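Local coordinates for regulatory protein ASNC (PDB 2CG4), which activates transcription of asnA, regulates transcription of its own gene and represses gidA expression post-transcriptionally, as a DNA-binding regulator of the Lrp/AsnC family, at the interface of chains A and B. Residues are numbered along the deposited sequence; one frame, centred on the assembly and turned at random. Chains: chain A/B, Regulatory protein ASNC.

Contact 1: the interface of chains A and B. Residues chain A 140-143; chain B 99-101.
The turn between strands 133-140 and 143-147 of chain A, with the first residue of the latter, lies against the end of strand 95-100 of chain B and the loop that follows it. A:Gln143 and B:Tyr100 form an antiparallel beta bridge. The backbone N of B:Tyr100 donates to the carbonyl O of A:Gln143 over 2.8 Å, while the carbonyl O of B:Tyr100 is gripped by two amides. The N of A:Leu142 meets the carbonyl O of B:Tyr100 nearly head-on, 2.8 Å away with a C=O...N angle of 171°, and the N of A:Gln143 comes in the carbonyl plane, on a lone pair, at a longer 3.3 Å. The turn thus points successive N-H groups at one acceptor and probably helps to set the register of the two strands.

The two tyrosines leave their strand in opposite directions, and each meets a branched aliphatic side chain. CG of B:Tyr100 stands anti to its backbone N (chi1 -171°), which swings the ring towards A:Leu142; there CB of A:Leu142 abuts the ring edge, in plane, 3.7 Å from CD2, and the CD1 methyl reaches CE2. Across the strand, both methyls of A:Val141 meet the ring of B:Tyr99 at its CD2 edge, CG1 close to the ring plane and 3.6 Å from CD2. Beta-branched valine offers two methyls close to the main chain, and the tyrosine supplies an apolar C-H edge. A:Gln143 uses its aliphatic root, CB lying 3.5 Å from CB of B:Tyr100.

B:Tyr100 and B:Thr101 also belong to the asparagine pocket. The patch lies in the Lrp/AsnC ligand-binding domains, where the end of one subunit's strand 95-100 meets the turn leading into strand 143-147 of the other.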
# COMPACT_ATOMS: atom_id res chain seq x y z
N ILE A 140 -9.93 9.67 -10.67
CA ILE A 140 -10.63 10.67 -11.43
C ILE A 140 -9.65 11.48 -12.27
O ILE A 140 -8.61 11.95 -11.77
CB ILE A 140 -11.47 11.58 -10.51
CG1 ILE A 140 -12.63 10.77 -9.92
CG2 ILE A 140 -11.99 12.81 -11.26
CD1 ILE A 140 -13.91 11.56 -9.75
N VAL A 141 -9.97 11.62 -13.56
CA VAL A 141 -9.14 12.40 -14.47
C VAL A 141 -9.45 13.87 -14.26
O VAL A 141 -10.61 14.31 -14.33
CB VAL A 141 -9.33 12.01 -15.96
CG1 VAL A 141 -8.35 12.75 -16.83
CG2 VAL A 141 -9.15 10.50 -16.15
N LEU A 142 -8.41 14.65 -14.00
CA LEU A 142 -8.56 16.06 -13.72
C LEU A 142 -8.05 16.82 -14.92
O LEU A 142 -8.47 17.94 -15.18
CB LEU A 142 -7.82 16.43 -12.43
CG LEU A 142 -8.46 15.86 -11.16
CD1 LEU A 142 -7.64 16.13 -9.90
CD2 LEU A 142 -9.87 16.39 -10.98
N GLN A 143 -7.18 16.16 -15.67
CA GLN A 143 -6.58 16.72 -16.87
C GLN A 143 -6.19 15.53 -17.76
O GLN A 143 -5.72 14.51 -17.27
CB GLN A 143 -5.34 17.55 -16.49
CG GLN A 143 -4.98 18.65 -17.49
CD GLN A 143 -3.69 19.39 -17.14
OE1 GLN A 143 -2.63 19.16 -17.75
NE2 GLN A 143 -3.77 20.30 -16.17
N TYR B 99 -2.57 11.29 -18.34
CA TYR B 99 -3.61 11.82 -17.49
C TYR B 99 -3.02 12.34 -16.20
O TYR B 99 -2.12 11.72 -15.62
CB TYR B 99 -4.63 10.73 -17.14
CG TYR B 99 -5.27 10.05 -18.33
CD1 TYR B 99 -4.73 8.88 -18.85
CD2 TYR B 99 -6.41 10.58 -18.93
CE1 TYR B 99 -5.32 8.23 -19.94
CE2 TYR B 99 -7.00 9.95 -20.01
CZ TYR B 99 -6.45 8.78 -20.51
OH TYR B 99 -7.03 8.14 -21.58
N TYR B 100 -3.54 13.47 -15.76
CA TYR B 100 -3.41 13.92 -14.39
C TYR B 100 -4.60 13.38 -13.63
O TYR B 100 -5.71 13.88 -13.80
CB TYR B 100 -3.46 15.44 -14.39
CG TYR B 100 -3.14 16.09 -13.08
CD1 TYR B 100 -1.82 16.38 -12.73
CD2 TYR B 100 -4.15 16.45 -12.20
CE1 TYR B 100 -1.53 17.00 -11.52
CE2 TYR B 100 -3.87 17.06 -11.00
CZ TYR B 100 -2.56 17.34 -10.67
OH TYR B 100 -2.28 17.94 -9.46
N THR B 101 -4.39 12.35 -12.80
CA THR B 101 -5.50 11.75 -12.07
C THR B 101 -5.42 11.93 -10.55
O THR B 101 -4.56 12.63 -10.02
CB THR B 101 -5.67 10.22 -12.34
OG1 THR B 101 -4.65 9.48 -11.65
CG2 THR B 101 -5.63 9.90 -13.82

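Contact 2: the interface of chains A and B. Residues chain A 17, 21, 55; chain B 22, 55-57.
A:Ala21, just after helix 8-19 of the AsnC-type helix-turn-helix domain, is pinned from two directions by chain B. The backbone N of A:Ala21 donates to the carbonyl O of B:Ala55, in strand 52-59, over 2.8 Å in an almost straight bond. The carbonyl O of A:Ala21 receives NH2 of the B:Arg22 guanidinium at 2.6 Å; this bond is bent, 129° at the hydrogen, and the acceptor lies 22° out of the guanidinium plane. The small methyl of A:Ala21 allows the backbones to come close, with CB packing 3.9 Å from CA of B:Arg56.

A:Ala55 belongs to strand 52-59 of its own chain and forms an antiparallel bridge with B:Ile57, the equivalent strand of the partner. The CB methyl of A:Ala55 lies over the flat face of the B:Arg22 guanidinium, 3.3 Å above NH1. Arginine suits this place because its chain, extended from CG to NE, carries the charged head across to a main-chain carbonyl while the face of its flat group covers an alanine methyl.

A:Leu17, near the end of helix 8-19, lends its carbonyl O to the N of B:Ile57 at 3.1 Å. With CG1 between the backbone N and the carbonyl carbon (chi1 75°) and CG2 beside the N, beta-branched B:Ile57 brings both branches near that carbonyl, giving the helix end hydrophobic cover from an extended strand, and CG2 packs 3.8 Å from CB of A:Leu17.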
# COMPACT_ATOMS: atom_id res chain seq x y z
N LEU A 17 -4.20 8.27 -44.15
CA LEU A 17 -5.63 8.02 -43.94
C LEU A 17 -5.98 8.03 -42.46
O LEU A 17 -7.16 7.95 -42.07
CB LEU A 17 -6.07 6.68 -44.55
CG LEU A 17 -5.99 6.46 -46.06
CD1 LEU A 17 -6.34 5.01 -46.39
CD2 LEU A 17 -6.92 7.41 -46.82
N ALA A 21 -9.50 10.38 -43.40
CA ALA A 21 -10.03 9.23 -44.11
C ALA A 21 -10.38 9.56 -45.56
O ALA A 21 -10.52 8.66 -46.40
CB ALA A 21 -11.26 8.68 -43.39
N ALA A 55 -13.47 3.33 -41.12
CA ALA A 55 -13.39 4.78 -41.17
C ALA A 55 -14.55 5.38 -40.39
O ALA A 55 -15.70 4.99 -40.59
CB ALA A 55 -13.40 5.28 -42.61
N ARG B 22 -18.40 7.47 -43.88
CA ARG B 22 -18.57 7.57 -45.33
C ARG B 22 -20.02 7.41 -45.76
O ARG B 22 -20.35 7.61 -46.93
CB ARG B 22 -17.69 6.54 -46.04
CG ARG B 22 -16.34 7.08 -46.48
CD ARG B 22 -15.35 5.96 -46.74
NE ARG B 22 -13.98 6.46 -46.82
CZ ARG B 22 -12.92 5.80 -46.38
NH1 ARG B 22 -13.06 4.60 -45.82
NH2 ARG B 22 -11.71 6.34 -46.49
N ALA B 55 -12.50 12.96 -39.45
CA ALA B 55 -12.84 11.64 -39.97
C ALA B 55 -11.55 10.93 -40.29
O ALA B 55 -10.78 11.39 -41.12
CB ALA B 55 -13.71 11.75 -41.21
N ARG B 56 -11.32 9.82 -39.60
CA ARG B 56 -10.08 9.07 -39.72
C ARG B 56 -10.37 7.57 -39.78
O ARG B 56 -11.40 7.12 -39.29
CB ARG B 56 -9.17 9.38 -38.54
CG ARG B 56 -9.08 10.86 -38.22
CD ARG B 56 -8.21 11.12 -37.01
NE ARG B 56 -7.89 12.53 -36.86
CZ ARG B 56 -8.67 13.42 -36.25
NH1 ARG B 56 -9.83 13.03 -35.73
NH2 ARG B 56 -8.30 14.68 -36.16
N ILE B 57 -9.47 6.80 -40.40
CA ILE B 57 -9.54 5.35 -40.30
C ILE B 57 -9.03 4.94 -38.93
O ILE B 57 -8.07 5.52 -38.40
CB ILE B 57 -8.74 4.60 -41.41
CG1 ILE B 57 -7.23 4.66 -41.14
CG2 ILE B 57 -9.08 5.13 -42.80
CD1 ILE B 57 -6.53 3.33 -41.33

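About 29 Å separates the C-alpha centres of contact 1 and contact 2, and they have no residue in common. Contact 2 joins the DNA-binding parts of the two chains through strand 52-59 and the end of helix 8-19, whereas contact 1 joins the ligand-binding domains. Each has a twin with the chains exchanged, so the pair is tied together at both levels. Because contact 1 includes residues of the asparagine pocket, effector binding could plausibly influence how subunits associate, although the structure alone does not show this. The deposited assembly contains eight copies, in which such dimers probably serve as building blocks.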